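Local coordinates for uronate isomerase (Caulobacter crescentus, PDB 2Q01), which catalyses the isomerisation of D-glucuronate to D-fructuronate and of D-galacturonate to D-tagaturonate in pentose and glucuronate interconversion, at residues 176-179 against 180-183; 238-241 against 242-245; 297-300 against 301-304. One frame throughout, in Å; residues are numbered along the deposited sequence.

Contact 1: 176-179 against 180-183; sequences ESLQ and HHAA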
ATOM      1  N   GLU B 176     -30.066 -16.348 -18.560  1.00 42.39           N
ATOM      2  CA  GLU B 176     -31.117 -16.753 -17.604  1.00 50.08           C
ATOM      3  C   GLU B 176     -32.393 -15.910 -17.688  1.00 50.31           C
ATOM      4  O   GLU B 176     -32.366 -14.786 -18.203  1.00 48.09           O
ATOM      5  CB  GLU B 176     -30.590 -16.836 -16.165  1.00 53.25           C
ATOM      6  CG  GLU B 176     -29.293 -16.087 -15.904  1.00 55.30           C
ATOM      7  CD  GLU B 176     -28.641 -16.481 -14.590  1.00 63.67           C
ATOM      8  OE1 GLU B 176     -29.051 -17.502 -13.997  1.00 65.49           O
ATOM      9  OE2 GLU B 176     -27.715 -15.769 -14.150  1.00 67.35           O
ATOM     10  N   SER B 177     -33.499 -16.469 -17.186  1.00 51.77           N
ATOM     11  CA  SER B 177     -34.803 -15.807 -17.262  0.50 54.89           C
ATOM     12  C   SER B 177     -35.023 -14.809 -16.130  1.00 54.94           C
ATOM     13  O   SER B 177     -34.469 -14.950 -15.035  1.00 56.16           O
ATOM     14  CB  SER B 177     -35.944 -16.831 -17.293  0.50 56.74           C
ATOM     15  OG  SER B 177     -36.160 -17.415 -16.021  0.50 56.92           O
ATOM     16  N   LEU B 178     -35.839 -13.797 -16.413  1.00 49.81           N
ATOM     17  CA  LEU B 178     -36.220 -12.795 -15.423  1.00 40.04           C
ATOM     18  C   LEU B 178     -37.621 -13.111 -14.877  1.00 37.75           C
ATOM     19  O   LEU B 178     -38.428 -12.219 -14.579  1.00 34.00           O
ATOM     20  CB  LEU B 178     -36.131 -11.396 -16.032  1.00 42.86           C
ATOM     21  CG  LEU B 178     -34.733 -11.004 -16.513  1.00 29.46           C
ATOM     22  CD1 LEU B 178     -34.783  -9.685 -17.242  1.00 20.38           C
ATOM     23  CD2 LEU B 178     -33.752 -10.944 -15.346  1.00 34.60           C
ATOM     24  N   GLN B 179     -37.864 -14.414 -14.761  1.00 39.18           N
ATOM     25  CA  GLN B 179     -39.089 -15.032 -14.273  1.00 33.06           C
ATOM     26  C   GLN B 179     -39.530 -14.487 -12.911  1.00 37.83           C
ATOM     27  O   GLN B 179     -40.670 -14.055 -12.740  1.00 43.83           O
ATOM     28  CB  GLN B 179     -38.810 -16.533 -14.156  1.00 38.93           C
ATOM     29  CG  GLN B 179     -40.008 -17.446 -14.046  1.00 53.32           C
ATOM     30  CD  GLN B 179     -39.604 -18.897 -13.828  1.00 61.03           C
ATOM     31  OE1 GLN B 179     -40.405 -19.708 -13.361  1.00 82.86           O
ATOM     32  NE2 GLN B 179     -38.358 -19.228 -14.158  1.00 55.43           N
ATOM     33  N   HIS B 180     -38.611 -14.513 -11.952  1.00 39.09           N
ATOM     34  CA  HIS B 180     -38.928 -14.198 -10.566  1.00 42.31           C
ATOM     35  C   HIS B 180     -39.082 -12.706 -10.324  1.00 38.30           C
ATOM     36  O   HIS B 180     -39.779 -12.298  -9.405  1.00 48.39           O
ATOM     37  CB  HIS B 180     -37.878 -14.802  -9.636  1.00 38.94           C
ATOM     38  CG  HIS B 180     -37.717 -16.278  -9.812  1.00 49.84           C
ATOM     39  ND1 HIS B 180     -38.696 -17.179  -9.451  1.00 49.96           N
ATOM     40  CD2 HIS B 180     -36.705 -17.009 -10.333  1.00 59.67           C
ATOM     41  CE1 HIS B 180     -38.288 -18.403  -9.734  1.00 61.49           C
ATOM     42  NE2 HIS B 180     -37.084 -18.328 -10.270  1.00 64.99           N
ATOM     43  N   HIS B 181     -38.441 -11.901 -11.164  1.00 44.42           N
ATOM     44  CA  HIS B 181     -38.596 -10.456 -11.112  1.00 36.03           C
ATOM     45  C   HIS B 181     -39.953 -10.014 -11.630  1.00 39.31           C
ATOM     46  O   HIS B 181     -40.540  -9.079 -11.093  1.00 39.61           O
ATOM     47  CB  HIS B 181     -37.494  -9.777 -11.913  1.00 48.68           C
ATOM     48  CG  HIS B 181     -36.142  -9.914 -11.297  1.00 39.97           C
ATOM     49  ND1 HIS B 181     -35.329 -10.999 -11.534  1.00 45.31           N
ATOM     50  CD2 HIS B 181     -35.470  -9.114 -10.439  1.00 43.68           C
ATOM     51  CE1 HIS B 181     -34.202 -10.852 -10.862  1.00 53.97           C
ATOM     52  NE2 HIS B 181     -34.266  -9.721 -10.182  1.00 46.62           N
ATOM     53  N   ALA B 182     -40.436 -10.676 -12.683  1.00 40.43           N
ATOM     54  CA  ALA B 182     -41.776 -10.421 -13.221  1.00 44.18           C
ATOM     55  C   ALA B 182     -42.861 -10.765 -12.205  1.00 43.68           C
ATOM     56  O   ALA B 182     -43.869 -10.069 -12.114  1.00 51.27           O
ATOM     57  CB  ALA B 182     -41.992 -11.189 -14.517  1.00 36.74           C
ATOM     58  N   ALA B 183     -42.633 -11.826 -11.434  1.00 43.14           N
ATOM     59  CA  ALA B 183     -43.580 -12.276 -10.417  1.00 40.71           C
ATOM     60  C   ALA B 183     -43.616 -11.340  -9.214  1.00 40.92           C
ATOM     61  O   ALA B 183     -44.654 -11.208  -8.566  1.00 52.68           O
ATOM     62  CB  ALA B 183     -43.250 -13.689  -9.979  1.00 40.65           C
TER
HETATM   63  O   HOH W   1     -35.810 -14.095 -12.290  1.00 56.04           O
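Water 1 sits where the loop at 176-179 turns into helix 179-186 and is bonded to three groups at once. It takes the backbone N-H of H180, with H180 N 2.9 Å from the water oxygen, donates a hydrogen to S177 O, and is also hydrogen-bonded to H181 ND1. The water thus ties the last loop carbonyl before the cap to the first turn of the helix. H181 CG lies beside its own backbone N (chi1 -69°), and the rotation of the ring presents ND1 to the water; the other ring nitrogen, NE2, is bonded to T170 OG1, so both ends of this buried imidazole are held. L178, the N-cap residue, sends CD2 to within 4.1 Å of H181 ND1, reaching the ring obliquely. Helical bonding starts at this cap: A182 N donates to L178 O at 3.2 Å, and A183 N donates to Q179 O at the same length but bent to 146°. Q179 and H180 run side by side in the same direction, H180 also resting on helix 47-51. The Q179 amide lies over the rim of one face of the H180 ring, its CD 4.2 Å above the plane and the two planes 18° apart.

Contact 2: 238-241 against 242-245; sequences RRQA and FIDA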
ATOM      1  N   ARG B 238     -31.495  -8.334 -24.787  1.00 44.52           N
ATOM      2  CA  ARG B 238     -31.463  -8.824 -23.411  1.00 43.75           C
ATOM      3  C   ARG B 238     -31.298  -7.691 -22.408  1.00 37.57           C
ATOM      4  O   ARG B 238     -31.924  -7.705 -21.358  1.00 40.27           O
ATOM      5  CB  ARG B 238     -30.385  -9.898 -23.214  1.00 42.15           C
ATOM      6  CG  ARG B 238     -30.739 -11.245 -23.844  1.00 34.31           C
ATOM      7  CD  ARG B 238     -32.119 -11.702 -23.442  1.00 27.81           C
ATOM      8  NE  ARG B 238     -32.145 -12.252 -22.093  1.00 49.04           N
ATOM      9  CZ  ARG B 238     -33.242 -12.367 -21.351  1.00 46.66           C
ATOM     10  NH1 ARG B 238     -33.166 -12.894 -20.137  1.00 32.38           N
ATOM     11  NH2 ARG B 238     -34.410 -11.952 -21.819  1.00 38.82           N
ATOM     12  N   ARG B 239     -30.477  -6.703 -22.752  1.00 40.43           N
ATOM     13  CA  ARG B 239     -30.331  -5.508 -21.934  1.00 36.52           C
ATOM     14  C   ARG B 239     -31.649  -4.761 -21.781  1.00 44.40           C
ATOM     15  O   ARG B 239     -31.975  -4.310 -20.682  1.00 53.90           O
ATOM     16  CB  ARG B 239     -29.260  -4.587 -22.506  1.00 32.65           C
ATOM     17  CG  ARG B 239     -27.859  -4.973 -22.085  1.00 32.85           C
ATOM     18  CD  ARG B 239     -26.816  -4.348 -22.989  1.00 26.85           C
ATOM     19  NE  ARG B 239     -26.684  -2.914 -22.759  1.00 32.32           N
ATOM     20  CZ  ARG B 239     -25.696  -2.356 -22.062  1.00 41.41           C
ATOM     21  NH1 ARG B 239     -24.745  -3.104 -21.522  1.00 40.62           N
ATOM     22  NH2 ARG B 239     -25.659  -1.043 -21.909  1.00 53.82           N
ATOM     23  N   GLN B 240     -32.400  -4.654 -22.879  1.00 36.53           N
ATOM     24  CA  GLN B 240     -33.730  -4.044 -22.877  1.00 39.39           C
ATOM     25  C   GLN B 240     -34.687  -4.767 -21.936  1.00 38.98           C
ATOM     26  O   GLN B 240     -35.426  -4.123 -21.192  1.00 47.90           O
ATOM     27  CB  GLN B 240     -34.313  -4.000 -24.298  1.00 37.77           C
ATOM     28  CG  GLN B 240     -35.536  -3.100 -24.450  1.00 53.57           C
ATOM     29  CD  GLN B 240     -35.331  -1.715 -23.848  1.00 68.56           C
ATOM     30  OE1 GLN B 240     -34.416  -0.979 -24.236  1.00 62.13           O
ATOM     31  NE2 GLN B 240     -36.182  -1.358 -22.890  1.00 53.23           N
ATOM     32  N   ALA B 241     -34.655  -6.099 -21.971  1.00 39.52           N
ATOM     33  CA  ALA B 241     -35.446  -6.946 -21.077  1.00 41.63           C
ATOM     34  C   ALA B 241     -35.099  -6.736 -19.602  1.00 41.33           C
ATOM     35  O   ALA B 241     -35.968  -6.846 -18.741  1.00 44.69           O
ATOM     36  CB  ALA B 241     -35.275  -8.410 -21.451  1.00 38.81           C
ATOM     37  N   PHE B 242     -33.831  -6.441 -19.324  1.00 44.69           N
ATOM     38  CA  PHE B 242     -33.365  -6.172 -17.965  1.00 37.23           C
ATOM     39  C   PHE B 242     -33.837  -4.802 -17.484  1.00 39.24           C
ATOM     40  O   PHE B 242     -34.274  -4.662 -16.345  1.00 46.79           O
ATOM     41  CB  PHE B 242     -31.841  -6.273 -17.886  1.00 26.24           C
ATOM     42  CG  PHE B 242     -31.322  -7.674 -17.678  1.00 26.56           C
ATOM     43  CD1 PHE B 242     -31.486  -8.657 -18.649  1.00 26.02           C
ATOM     44  CD2 PHE B 242     -30.633  -8.003 -16.515  1.00 37.47           C
ATOM     45  CE1 PHE B 242     -30.993  -9.945 -18.464  1.00 30.95           C
ATOM     46  CE2 PHE B 242     -30.135  -9.289 -16.317  1.00 29.03           C
ATOM     47  CZ  PHE B 242     -30.319 -10.262 -17.291  1.00 30.81           C
ATOM     48  N   ILE B 243     -33.744  -3.805 -18.364  1.00 38.28           N
ATOM     49  CA  ILE B 243     -34.275  -2.457 -18.135  1.00 38.78           C
ATOM     50  C   ILE B 243     -35.767  -2.492 -17.792  1.00 43.68           C
ATOM     51  O   ILE B 243     -36.207  -1.852 -16.827  1.00 42.02           O
ATOM     52  CB  ILE B 243     -34.020  -1.549 -19.370  1.00 37.53           C
ATOM     53  CG1 ILE B 243     -32.532  -1.228 -19.473  1.00 36.68           C
ATOM     54  CG2 ILE B 243     -34.818  -0.243 -19.299  1.00 45.22           C
ATOM     55  CD1 ILE B 243     -32.078  -0.885 -20.852  1.00 46.95           C
ATOM     56  N   ASP B 244     -36.522  -3.266 -18.572  1.00 44.47           N
ATOM     57  CA  ASP B 244     -37.950  -3.485 -18.343  1.00 47.60           C
ATOM     58  C   ASP B 244     -38.230  -4.205 -17.022  1.00 49.40           C
ATOM     59  O   ASP B 244     -39.322  -4.084 -16.463  1.00 61.49           O
ATOM     60  CB  ASP B 244     -38.564  -4.267 -19.508  1.00 44.60           C
ATOM     61  CG  ASP B 244     -38.595  -3.471 -20.805  1.00 64.55           C
ATOM     62  OD1 ASP B 244     -38.685  -4.104 -21.879  1.00 84.61           O
ATOM     63  OD2 ASP B 244     -38.533  -2.222 -20.760  1.00 71.29           O
ATOM     64  N   ALA B 245     -37.238  -4.945 -16.530  1.00 51.64           N
ATOM     65  CA  ALA B 245     -37.308  -5.598 -15.226  1.00 47.88           C
ATOM     66  C   ALA B 245     -36.765  -4.693 -14.108  1.00 48.02           C
ATOM     67  O   ALA B 245     -36.674  -5.107 -12.947  1.00 44.05           O
ATOM     68  CB  ALA B 245     -36.557  -6.922 -15.260  1.00 45.22           C
TER
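Q240 and D244, one turn apart on the exposed side of helix 228-244, are joined by a hydrogen bond from Q240 NE2 to D244 OD2 of 3.3 Å. The acceptor lies close to the amide plane, whereas the donor meets OD2 from above the carboxylate plane (47° out of it), a poorly directed bond. A bend at chi2 of Q240 (49°) brings its amide down the helix to the aspartate. Beneath this pair D244 N donates to Q240 O at 3.0 Å, and I243 N donates to R239 O. These bonds belong to the last turns of the helix, and the regular i to i+4 pattern frays at its C-terminal end: the bonds of A245 N to A241 O and F242 O are both weak. R238 O accepts from F242 N at 3.1 Å and also has the edge of the F242 ring beside it, near the ring plane; F242 N makes a weak bond to R239 O as well. The guanidinium of R238 stands steeply to that ring, planes 77° apart, with NH1 4.0 Å from F242 CE1; NE donates to P174 O and NH1 makes a weak hydrogen bond to E176 O. The R239 guanidinium finds its partners in D302 and S299.

Contact 3: 297-300 against 301-304; sequences KMSL and DDGL
The contact is a helix C-terminus, where helix 281-302 ends and the chain passes through G303 into strand 305-308 of a parallel sheet. The turn fits the helix-to-strand half of a beta/alpha unit in this TIM-barrel-clan protein. M298 O takes two backbone donors of different quality. D302 N, 2.9 Å from M298 O, lies in the carbonyl plane, while D301 N comes from 59° above it. M298 O is thus shared by an i to i+3 and an i to i+4 bond, as often at a helix end. G303 N then donates to S299 O at 2.9 Å, and G303 leaves helical geometry with a positive phi of 73°. Beyond it the side chains take over. S299 OG donates to L304 O at 2.6 Å, spanning the glycine and fastening the residue just before the strand to the last turn of the helix. D302 CG lies between its backbone N and carbonyl carbon (chi1 65°), which turns OD2 back to accept from L304 N at 3.2 Å, an Asx turn. R239 NH2 of helix 228-244 forms a salt bridge with this oxygen and donates to S299 OG, whose single proton L304 O can only share with M295 O. The positive guanidinium would be expected to favour the ionised form of D302 and to offset the clustering of acceptor oxygens near the exit, where D302 OD2 approaches M298 O.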
ATOM      1  N   LYS B 297     -20.678   1.311 -25.483  1.00 39.61           N
ATOM      2  CA  LYS B 297     -21.324   1.836 -26.686  1.00 36.34           C
ATOM      3  C   LYS B 297     -22.838   1.584 -26.697  1.00 45.61           C
ATOM      4  O   LYS B 297     -23.597   2.364 -27.274  1.00 44.63           O
ATOM      5  CB  LYS B 297     -20.687   1.222 -27.939  1.00 39.25           C
ATOM      6  CG  LYS B 297     -19.318   1.795 -28.284  1.00 35.72           C
ATOM      7  CD  LYS B 297     -18.896   1.452 -29.703  1.00 49.32           C
ATOM      8  CE  LYS B 297     -18.064   0.193 -29.755  1.00 47.94           C
ATOM      9  NZ  LYS B 297     -17.629  -0.117 -31.144  1.00 52.75           N
ATOM     10  N   MET B 298     -23.265   0.484 -26.074  1.00 48.44           N
ATOM     11  CA  MET B 298     -24.684   0.188 -25.902  1.00 43.41           C
ATOM     12  C   MET B 298     -25.277   1.068 -24.811  1.00 43.18           C
ATOM     13  O   MET B 298     -26.422   1.505 -24.920  1.00 49.45           O
ATOM     14  CB  MET B 298     -24.901  -1.284 -25.548  1.00 52.22           C
ATOM     15  CG  MET B 298     -24.819  -2.242 -26.726  1.00 40.63           C
ATOM     16  SD  MET B 298     -24.890  -3.963 -26.195  1.00 41.48           S
ATOM     17  CE  MET B 298     -24.097  -4.752 -27.592  1.00 54.54           C
ATOM     18  N   SER B 299     -24.483   1.328 -23.772  1.00 40.69           N
ATOM     19  CA  SER B 299     -24.875   2.183 -22.645  1.00 36.37           C
ATOM     20  C   SER B 299     -25.116   3.629 -23.059  1.00 37.84           C
ATOM     21  O   SER B 299     -25.892   4.343 -22.422  1.00 38.06           O
ATOM     22  CB  SER B 299     -23.810   2.138 -21.555  1.00 33.75           C
ATOM     23  OG  SER B 299     -23.923   0.953 -20.793  1.00 37.90           O
ATOM     24  N   LEU B 300     -24.442   4.048 -24.129  1.00 41.33           N
ATOM     25  CA  LEU B 300     -24.678   5.341 -24.760  1.00 35.74           C
ATOM     26  C   LEU B 300     -26.117   5.475 -25.252  1.00 41.96           C
ATOM     27  O   LEU B 300     -26.666   6.580 -25.280  1.00 49.28           O
ATOM     28  CB  LEU B 300     -23.736   5.506 -25.942  1.00 39.86           C
ATOM     29  CG  LEU B 300     -22.493   6.386 -25.865  1.00 39.54           C
ATOM     30  CD1 LEU B 300     -21.669   6.173 -24.607  1.00 40.15           C
ATOM     31  CD2 LEU B 300     -21.678   6.112 -27.105  1.00 41.18           C
ATOM     32  N   ASP B 301     -26.715   4.344 -25.633  1.00 42.58           N
ATOM     33  CA  ASP B 301     -28.093   4.303 -26.117  1.00 48.69           C
ATOM     34  C   ASP B 301     -29.127   3.994 -25.031  1.00 48.34           C
ATOM     35  O   ASP B 301     -30.141   4.688 -24.942  1.00 57.90           O
ATOM     36  CB  ASP B 301     -28.232   3.316 -27.282  1.00 52.89           C
ATOM     37  CG  ASP B 301     -27.510   3.786 -28.539  1.00 71.20           C
ATOM     38  OD1 ASP B 301     -26.839   2.952 -29.187  1.00 86.87           O
ATOM     39  OD2 ASP B 301     -27.606   4.985 -28.881  1.00 61.41           O
ATOM     40  N   ASP B 302     -28.875   2.968 -24.215  1.00 44.22           N
ATOM     41  CA  ASP B 302     -29.869   2.507 -23.228  1.00 46.41           C
ATOM     42  C   ASP B 302     -29.681   2.993 -21.785  1.00 47.28           C
ATOM     43  O   ASP B 302     -30.543   2.758 -20.932  1.00 53.55           O
ATOM     44  CB  ASP B 302     -30.079   0.976 -23.294  1.00 47.98           C
ATOM     45  CG  ASP B 302     -28.843   0.158 -22.894  1.00 53.25           C
ATOM     46  OD1 ASP B 302     -28.761  -1.009 -23.338  1.00 48.33           O
ATOM     47  OD2 ASP B 302     -27.966   0.640 -22.141  1.00 59.65           O
ATOM     48  N   GLY B 303     -28.563   3.662 -21.518  1.00 40.55           N
ATOM     49  CA  GLY B 303     -28.331   4.302 -20.226  1.00 43.39           C
ATOM     50  C   GLY B 303     -28.022   3.386 -19.053  1.00 44.81           C
ATOM     51  O   GLY B 303     -28.208   3.769 -17.896  1.00 54.05           O
ATOM     52  N   LEU B 304     -27.555   2.176 -19.347  1.00 41.33           N
ATOM     53  CA  LEU B 304     -27.087   1.260 -18.311  1.00 38.54           C
ATOM     54  C   LEU B 304     -25.745   1.683 -17.727  1.00 38.30           C
ATOM     55  O   LEU B 304     -24.760   1.818 -18.447  1.00 48.28           O
ATOM     56  CB  LEU B 304     -26.998  -0.164 -18.852  1.00 37.53           C
ATOM     57  CG  LEU B 304     -27.884  -1.232 -18.211  1.00 38.24           C
ATOM     58  CD1 LEU B 304     -29.257  -0.700 -17.891  1.00 28.22           C
ATOM     59  CD2 LEU B 304     -27.969  -2.451 -19.105  1.00 28.28           C
TER

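In the fold
Contact 1 lies at the surface, whereas contacts 2 and 3 are partly buried, with both buried and exposed members. Contact 1 opens a helix; contacts 2 and 3 close helices 228-244 and 281-302. Water and imidazole supply the polar links at the opening, side-chain amide and carboxylate at the second, and serine and aspartate at the third. Contact 2 lies between the others and touches both. Its link to contact 1 is mainly packing of L178 CD1 on F242, A241 and A245, with a weak hydrogen bond from R238 to E176 O; that to contact 3 is mixed, with the R239 salt bridge at its centre. Contacts 1 and 3 stay about 10 Å apart at their nearest atoms.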